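Long-range contacts in lipoxygenase (Cyanothece sp., PDB 5EK8), which probably adds molecular oxygen to polyunsaturated fatty acids as a 9R-specific, non-heme iron lipoxygenase: residues A172-P177 / Q366-A371; E180-D185 / I394-R399; P270-M275 / Y296-D301. All blocks are in the same frame, centred on the assembly; numbering follows the deposited sequence.

Contact 1: residues A172-P177 / Q366-A371; sequences ARIFMP and QMEQYA
Glu368 OE2 is gripped from two sources: Arg173 NE approaches to 3.0 Å, forming a salt bridge whose hydrogen bond is weak because the N-H is bent to 132°, and Asn398 ND2 donates from helix 394-404. The other carboxylate oxygen serves the backbone, since Ile174 N lies 3.1 Å from Glu368 OE1 and meets it on the anti side, 30° out of the carboxylate plane. The carboxylate thus takes a side-chain N-H and a backbone N-H from the loop between strand 152-160 and helix 188-214. It gets there from helix 337-377 with CG anti to its own backbone N and the rest of the chain extended, Glu368 CG passing 3.6 Å from Ala172 O. Arg173 is bent at chi3 (54°), which turns NE to the carboxylate, while the guanidinium and carboxylate planes remain steeply inclined to each other. NH1 of the same group forms a salt bridge with Asp402, so the arginine is shared between two acids. Beside this polar cluster Ala172 CB rests on Gln369 CB at 3.5 Å. The Gln369 amide turns back to its own helix, where NE2 donates to Gln366 O. Both Glu368 oxygens have donors in a buried setting, which would probably favour the charged carboxylate. As Asn398 also bonds through OD1 to the iron ligand His364, Glu368 stands behind a second-shell residue and probably helps to fix its amide.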
# COMPACT_ATOMS: atom_id res chain seq x y z
N ALA A 172 -12.19 -2.57 0.15
CA ALA A 172 -12.04 -3.40 1.32
C ALA A 172 -10.91 -2.87 2.20
O ALA A 172 -9.73 -3.05 1.90
CB ALA A 172 -11.79 -4.83 0.93
N ARG A 173 -11.29 -2.20 3.28
CA ARG A 173 -10.33 -1.58 4.19
C ARG A 173 -10.74 -1.84 5.64
O ARG A 173 -11.90 -2.18 5.91
CB ARG A 173 -10.25 -0.07 3.95
CG ARG A 173 -9.95 0.32 2.51
CD ARG A 173 -9.64 1.80 2.41
NE ARG A 173 -8.57 2.14 3.33
CZ ARG A 173 -8.14 3.37 3.58
NH1 ARG A 173 -8.71 4.41 2.96
NH2 ARG A 173 -7.17 3.57 4.44
N ILE A 174 -9.80 -1.69 6.56
CA ILE A 174 -10.10 -1.85 7.97
C ILE A 174 -10.87 -0.62 8.46
O ILE A 174 -10.71 0.47 7.93
CB ILE A 174 -8.82 -2.05 8.82
CG1 ILE A 174 -9.17 -2.56 10.21
CG2 ILE A 174 -8.01 -0.76 8.89
CD1 ILE A 174 -7.98 -2.93 11.05
N PHE A 175 -11.72 -0.81 9.46
CA PHE A 175 -12.42 0.31 10.06
C PHE A 175 -11.55 0.90 11.16
O PHE A 175 -11.30 0.27 12.18
CB PHE A 175 -13.78 -0.11 10.62
CG PHE A 175 -14.56 1.02 11.22
CD1 PHE A 175 -14.95 2.10 10.44
CD2 PHE A 175 -14.92 1.00 12.56
CE1 PHE A 175 -15.67 3.14 10.99
CE2 PHE A 175 -15.64 2.04 13.12
CZ PHE A 175 -16.02 3.11 12.33
N MET A 176 -11.06 2.12 10.93
CA MET A 176 -10.11 2.73 11.84
C MET A 176 -10.29 4.24 11.88
O MET A 176 -9.51 4.97 11.28
CB MET A 176 -8.68 2.36 11.43
CG MET A 176 -7.66 2.45 12.55
SD MET A 176 -6.23 1.38 12.24
CE MET A 176 -5.51 2.17 10.80
N PRO A 177 -11.32 4.71 12.59
CA PRO A 177 -11.55 6.15 12.75
C PRO A 177 -10.39 6.78 13.50
O PRO A 177 -9.85 7.81 13.08
CB PRO A 177 -12.84 6.22 13.58
CG PRO A 177 -13.41 4.85 13.59
CD PRO A 177 -12.27 3.91 13.39
N GLN A 366 -5.16 -2.02 -3.32
CA GLN A 366 -5.33 -3.40 -3.73
C GLN A 366 -4.79 -4.37 -2.68
O GLN A 366 -5.32 -5.47 -2.52
CB GLN A 366 -4.66 -3.67 -5.08
CG GLN A 366 -5.00 -5.05 -5.64
CD GLN A 366 -4.13 -5.48 -6.81
OE1 GLN A 366 -4.22 -6.62 -7.26
NE2 GLN A 366 -3.30 -4.56 -7.30
N MET A 367 -3.76 -3.97 -1.95
CA MET A 367 -3.14 -4.87 -0.99
C MET A 367 -3.78 -4.78 0.40
O MET A 367 -3.66 -5.72 1.20
CB MET A 367 -1.64 -4.60 -0.89
CG MET A 367 -0.84 -5.01 -2.13
SD MET A 367 -0.93 -6.77 -2.51
CE MET A 367 -2.07 -6.78 -3.89
N GLU A 368 -4.45 -3.68 0.70
CA GLU A 368 -5.10 -3.56 2.01
C GLU A 368 -6.15 -4.66 2.22
O GLU A 368 -6.29 -5.17 3.33
CB GLU A 368 -5.76 -2.18 2.19
CG GLU A 368 -6.59 -2.10 3.48
CD GLU A 368 -6.67 -0.71 4.08
OE1 GLU A 368 -7.19 -0.58 5.20
OE2 GLU A 368 -6.20 0.25 3.44
N GLN A 369 -6.86 -5.04 1.16
CA GLN A 369 -7.91 -6.05 1.27
C GLN A 369 -7.31 -7.40 1.66
O GLN A 369 -7.84 -8.13 2.51
CB GLN A 369 -8.71 -6.16 -0.04
CG GLN A 369 -7.94 -6.65 -1.25
CD GLN A 369 -8.72 -6.51 -2.55
OE1 GLN A 369 -9.95 -6.63 -2.57
NE2 GLN A 369 -8.01 -6.24 -3.64
N TYR A 370 -6.17 -7.71 1.05
CA TYR A 370 -5.45 -8.93 1.36
C TYR A 370 -4.92 -8.87 2.78
O TYR A 370 -4.90 -9.88 3.48
CB TYR A 370 -4.30 -9.15 0.39
CG TYR A 370 -4.76 -9.47 -1.01
CD1 TYR A 370 -5.29 -10.72 -1.31
CD2 TYR A 370 -4.67 -8.53 -2.02
CE1 TYR A 370 -5.71 -11.03 -2.59
CE2 TYR A 370 -5.09 -8.81 -3.30
CZ TYR A 370 -5.61 -10.06 -3.58
OH TYR A 370 -6.02 -10.33 -4.86
N ALA A 371 -4.48 -7.69 3.21
CA ALA A 371 -4.02 -7.52 4.58
C ALA A 371 -5.13 -7.84 5.58
O ALA A 371 -4.99 -8.74 6.42
CB ALA A 371 -3.51 -6.10 4.80

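Contact 2: residues E180-D185 / I394-R399; sequences EETPDD and IININR
A side-chain amide clamps a loop turn to the first turn of a helix: Asn396 of helix 394-404 bonds to Thr182 and Asp184, in the loop between strand 152-160 and helix 188-214. Thr182 OG1 donates to Asn396 OD1 at 2.8 Å, in the carbonyl plane and on a lone pair. At the other branch of the amide, ND2 donates to Asp184 O, although the modelled distance is doubtfully short. With a hydroxyl donor at OD1 and a carbonyl acceptor at ND2, the pattern is consistent with the amide being the right way round. Thr182 OG1 is itself an acceptor, 3.0 Å from Asp184 N, and so closes an ST turn that brings its hydroxyl and Asp184 O to the same amide. Next to this polar patch Ile395 supplies the apolar part. Its CG1 sits between the backbone N and the carbonyl carbon (chi1 51°), and Ile395 CD1 at the end of that branch is 3.9 Å from Pro183 CD and 3.9 Å from Asp184 CB. A leucine in place of Asn396 would probably leave Thr182 OG1 without its acceptor and Asp184 O without the amide donor, loosening the turn from the helix. The Asp184 carboxylate reaches Ser393 N and forms a salt bridge with Arg123. Amide and acid together therefore hold the loop to the start of the helix mainly through directional polar bonds, with Ile395 CD1 filling in beside them.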
# COMPACT_ATOMS: atom_id res chain seq x y z
N GLU A 180 -4.91 5.92 16.00
CA GLU A 180 -4.13 5.75 17.22
C GLU A 180 -4.45 4.41 17.90
O GLU A 180 -3.67 3.94 18.72
CB GLU A 180 -4.38 6.92 18.17
CG GLU A 180 -5.33 6.64 19.32
CD GLU A 180 -5.85 7.92 19.96
OE1 GLU A 180 -6.27 8.82 19.20
OE2 GLU A 180 -5.83 8.03 21.20
N GLU A 181 -5.59 3.80 17.56
CA GLU A 181 -5.89 2.47 18.07
C GLU A 181 -5.90 1.43 16.95
O GLU A 181 -6.87 0.70 16.75
CB GLU A 181 -7.23 2.46 18.84
CG GLU A 181 -8.46 2.92 18.07
CD GLU A 181 -9.73 2.76 18.88
OE1 GLU A 181 -9.66 2.88 20.12
OE2 GLU A 181 -10.80 2.50 18.29
N THR A 182 -4.79 1.37 16.23
CA THR A 182 -4.55 0.32 15.24
C THR A 182 -4.29 -1.02 15.93
O THR A 182 -3.73 -1.07 17.02
CB THR A 182 -3.34 0.68 14.35
OG1 THR A 182 -3.05 -0.42 13.47
CG2 THR A 182 -2.12 0.96 15.21
N PRO A 183 -4.72 -2.12 15.29
CA PRO A 183 -4.43 -3.46 15.81
C PRO A 183 -3.13 -4.01 15.23
O PRO A 183 -2.79 -5.17 15.47
CB PRO A 183 -5.62 -4.28 15.34
CG PRO A 183 -5.97 -3.66 14.02
CD PRO A 183 -5.66 -2.18 14.15
N ASP A 184 -2.42 -3.17 14.48
CA ASP A 184 -1.16 -3.55 13.84
C ASP A 184 -0.29 -2.31 13.64
O ASP A 184 -0.21 -1.76 12.54
CB ASP A 184 -1.42 -4.26 12.51
CG ASP A 184 -0.14 -4.63 11.77
OD1 ASP A 184 0.90 -4.85 12.43
OD2 ASP A 184 -0.19 -4.69 10.52
N ASP A 185 0.36 -1.88 14.71
CA ASP A 185 1.16 -0.65 14.70
C ASP A 185 2.49 -0.83 13.99
O ASP A 185 2.97 -1.95 13.80
CB ASP A 185 1.42 -0.17 16.13
CG ASP A 185 1.49 1.33 16.23
OD1 ASP A 185 1.50 1.99 15.16
OD2 ASP A 185 1.52 1.84 17.37
N ILE A 394 0.25 -1.89 6.63
CA ILE A 394 -0.28 -1.16 5.48
C ILE A 394 -1.56 -0.40 5.82
O ILE A 394 -1.83 0.67 5.26
CB ILE A 394 -0.52 -2.09 4.27
CG1 ILE A 394 -0.70 -1.28 2.99
CG2 ILE A 394 -1.71 -3.01 4.50
CD1 ILE A 394 -0.92 -2.14 1.75
N ILE A 395 -2.33 -0.93 6.77
CA ILE A 395 -3.55 -0.27 7.21
C ILE A 395 -3.23 1.11 7.78
O ILE A 395 -3.97 2.08 7.56
CB ILE A 395 -4.30 -1.11 8.27
CG1 ILE A 395 -3.35 -1.54 9.40
CG2 ILE A 395 -4.93 -2.34 7.62
CD1 ILE A 395 -4.05 -2.14 10.59
N ASN A 396 -2.10 1.20 8.48
CA ASN A 396 -1.64 2.44 9.08
C ASN A 396 -1.37 3.51 8.03
O ASN A 396 -1.88 4.63 8.12
CB ASN A 396 -0.38 2.20 9.92
CG ASN A 396 -0.59 1.17 11.02
OD1 ASN A 396 -1.60 1.20 11.73
ND2 ASN A 396 0.37 0.26 11.17
N ILE A 397 -0.58 3.15 7.02
CA ILE A 397 -0.17 4.14 6.03
C ILE A 397 -1.35 4.54 5.15
O ILE A 397 -1.45 5.70 4.76
CB ILE A 397 1.01 3.63 5.15
CG1 ILE A 397 1.46 4.73 4.19
CG2 ILE A 397 0.64 2.38 4.39
CD1 ILE A 397 1.88 6.02 4.88
N ASN A 398 -2.25 3.60 4.86
CA ASN A 398 -3.43 3.96 4.08
C ASN A 398 -4.34 4.91 4.86
O ASN A 398 -4.84 5.92 4.32
CB ASN A 398 -4.19 2.71 3.66
CG ASN A 398 -3.47 1.93 2.59
OD1 ASN A 398 -2.46 2.39 2.05
ND2 ASN A 398 -3.99 0.75 2.26
N ARG A 399 -4.55 4.60 6.14
CA ARG A 399 -5.35 5.45 7.01
C ARG A 399 -4.72 6.84 7.15
O ARG A 399 -5.42 7.83 7.31
CB ARG A 399 -5.52 4.80 8.38
CG ARG A 399 -6.28 5.64 9.39
CD ARG A 399 -7.65 6.04 8.87
NE ARG A 399 -8.33 6.95 9.78
CZ ARG A 399 -8.26 8.28 9.70
NH1 ARG A 399 -7.54 8.85 8.75
NH2 ARG A 399 -8.92 9.02 10.58

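Contact 3: residues P270-M275 / Y296-D301; sequences PNQFKM and YFVLKD
Lys274 and Tyr296 lie side by side and point the same way from a non-hydrogen-bonded pair of two antiparallel strands, 272-277 and 291-300, neighbours in a six-stranded antiparallel sheet. The lysine CG sits between its backbone N and carbonyl carbon (chi1 72°), and the aliphatic chain then follows the ring, Lys274 CB coming 3.8 Å from Tyr296 CD1 and Lys274 CE 3.8 Å from Tyr296 CE1. Its ammonium forms salt bridges with Glu294 and Asp510 and makes a cation-pi contact with Tyr513 of the edge strand 513-515. On the same face Gln272 crosses Val298 obliquely, the other non-hydrogen-bonded pair.

The opposite face carries Phe273 and Phe297, whose CB atoms are 4.3 Å apart. The Phe297 ring turns its edge to Lys274 CA, while Asn271 meets Leu299 at about a right angle. Phe273 and Phe297 bond to each other twice through their backbones, Phe297 N standing 2.9 Å from Phe273 O in one of these bonds. The pairing joins adjacent strands of the sheet, away from the annotated metal sites. Phe273 lies alongside Leu299, pointing the same way, and Phe273 CE2 is 4.0 Å from Leu299 CB.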
# COMPACT_ATOMS: atom_id res chain seq x y z
N PRO A 270 4.47 -4.09 -35.93
CA PRO A 270 4.85 -4.51 -34.57
C PRO A 270 6.10 -3.79 -34.04
O PRO A 270 6.54 -4.07 -32.92
CB PRO A 270 5.12 -6.01 -34.75
CG PRO A 270 5.58 -6.13 -36.16
CD PRO A 270 4.79 -5.11 -36.94
N ASN A 271 6.66 -2.87 -34.82
CA ASN A 271 7.76 -2.05 -34.33
C ASN A 271 7.27 -0.70 -33.83
O ASN A 271 8.03 0.09 -33.28
CB ASN A 271 8.82 -1.85 -35.41
CG ASN A 271 9.67 -3.08 -35.64
OD1 ASN A 271 9.98 -3.82 -34.70
ND2 ASN A 271 10.05 -3.31 -36.89
N GLN A 272 5.97 -0.45 -34.02
CA GLN A 272 5.35 0.78 -33.55
C GLN A 272 4.72 0.58 -32.18
O GLN A 272 4.08 -0.44 -31.93
CB GLN A 272 4.31 1.28 -34.55
CG GLN A 272 4.90 1.96 -35.76
CD GLN A 272 5.55 3.28 -35.42
OE1 GLN A 272 5.10 3.99 -34.51
NE2 GLN A 272 6.61 3.63 -36.14
N PHE A 273 4.92 1.56 -31.30
CA PHE A 273 4.43 1.50 -29.93
C PHE A 273 3.80 2.83 -29.56
O PHE A 273 4.01 3.83 -30.25
CB PHE A 273 5.57 1.17 -28.95
CG PHE A 273 6.04 -0.25 -29.00
CD1 PHE A 273 5.61 -1.17 -28.05
CD2 PHE A 273 6.91 -0.67 -29.99
CE1 PHE A 273 6.05 -2.48 -28.09
CE2 PHE A 273 7.35 -1.99 -30.03
CZ PHE A 273 6.92 -2.89 -29.08
N LYS A 274 3.03 2.83 -28.49
CA LYS A 274 2.43 4.06 -27.99
C LYS A 274 1.93 3.92 -26.56
O LYS A 274 1.76 2.81 -26.06
CB LYS A 274 1.27 4.51 -28.89
CG LYS A 274 0.03 3.64 -28.77
CD LYS A 274 -1.14 4.24 -29.53
CE LYS A 274 -1.56 5.57 -28.95
NZ LYS A 274 -2.84 6.04 -29.55
N MET A 275 1.73 5.06 -25.91
CA MET A 275 1.13 5.10 -24.59
C MET A 275 0.11 6.24 -24.52
O MET A 275 0.39 7.37 -24.95
CB MET A 275 2.19 5.25 -23.50
CG MET A 275 1.65 5.16 -22.07
SD MET A 275 1.40 3.48 -21.44
CE MET A 275 -0.23 3.08 -22.07
N TYR A 296 4.12 8.27 -29.02
CA TYR A 296 4.39 7.21 -29.97
C TYR A 296 5.88 6.94 -30.02
O TYR A 296 6.69 7.87 -29.98
CB TYR A 296 3.85 7.58 -31.36
CG TYR A 296 2.36 7.80 -31.40
CD1 TYR A 296 1.51 6.83 -31.93
CD2 TYR A 296 1.79 8.96 -30.90
CE1 TYR A 296 0.15 7.03 -31.98
CE2 TYR A 296 0.43 9.17 -30.93
CZ TYR A 296 -0.40 8.20 -31.48
OH TYR A 296 -1.76 8.40 -31.51
N PHE A 297 6.24 5.66 -30.11
CA PHE A 297 7.64 5.26 -30.15
C PHE A 297 7.84 4.25 -31.26
O PHE A 297 6.90 3.60 -31.70
CB PHE A 297 8.07 4.65 -28.81
CG PHE A 297 7.69 5.48 -27.61
CD1 PHE A 297 8.59 6.39 -27.08
CD2 PHE A 297 6.44 5.35 -27.02
CE1 PHE A 297 8.25 7.16 -25.98
CE2 PHE A 297 6.10 6.11 -25.92
CZ PHE A 297 7.00 7.02 -25.40
N VAL A 298 9.07 4.13 -31.75
CA VAL A 298 9.39 3.10 -32.72
C VAL A 298 10.53 2.25 -32.16
O VAL A 298 11.36 2.74 -31.39
CB VAL A 298 9.77 3.70 -34.10
CG1 VAL A 298 11.12 4.44 -34.02
CG2 VAL A 298 9.79 2.61 -35.17
N LEU A 299 10.54 0.97 -32.53
CA LEU A 299 11.60 0.07 -32.08
C LEU A 299 12.56 -0.21 -33.23
O LEU A 299 12.18 -0.82 -34.24
CB LEU A 299 11.00 -1.23 -31.56
CG LEU A 299 11.98 -2.27 -31.03
CD1 LEU A 299 12.60 -1.82 -29.71
CD2 LEU A 299 11.30 -3.62 -30.88
N LYS A 300 13.79 0.24 -33.08
CA LYS A 300 14.80 0.05 -34.12
C LYS A 300 16.06 -0.56 -33.50
O LYS A 300 16.74 0.09 -32.72
CB LYS A 300 15.12 1.37 -34.81
CG LYS A 300 15.09 1.30 -36.33
CD LYS A 300 14.54 2.58 -36.96
CE LYS A 300 15.34 3.80 -36.55
NZ LYS A 300 14.78 5.06 -37.12
N ASP A 301 16.33 -1.81 -33.86
CA ASP A 301 17.53 -2.52 -33.41
C ASP A 301 17.63 -2.64 -31.89
O ASP A 301 18.72 -2.53 -31.32
CB ASP A 301 18.78 -1.83 -33.95
CG ASP A 301 18.76 -1.68 -35.46
OD1 ASP A 301 18.31 -2.62 -36.16
OD2 ASP A 301 19.18 -0.61 -35.95

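Contacts 1 and 2 adjoin each other, their centres 9 Å apart, as successive parts of a single loop dock on helices 337-377 and 394-404. Besides the Asn398 to Glu368 bond, they are joined by a probable hydrogen bond from Arg399 NE to Met176 O at 2.7 Å, which ties the second helix to the loop of contact 1. Neither contact includes an iron ligand: the side chains of Glu368 and Asn396 are about 11 Å and 12 Å from the iron. Along the chain their segments alternate, and contact 3 is nested within the loops both close. In space it is remote, its centre 39 Å from that of contact 1 and 44 Å from that of contact 2, without touching either.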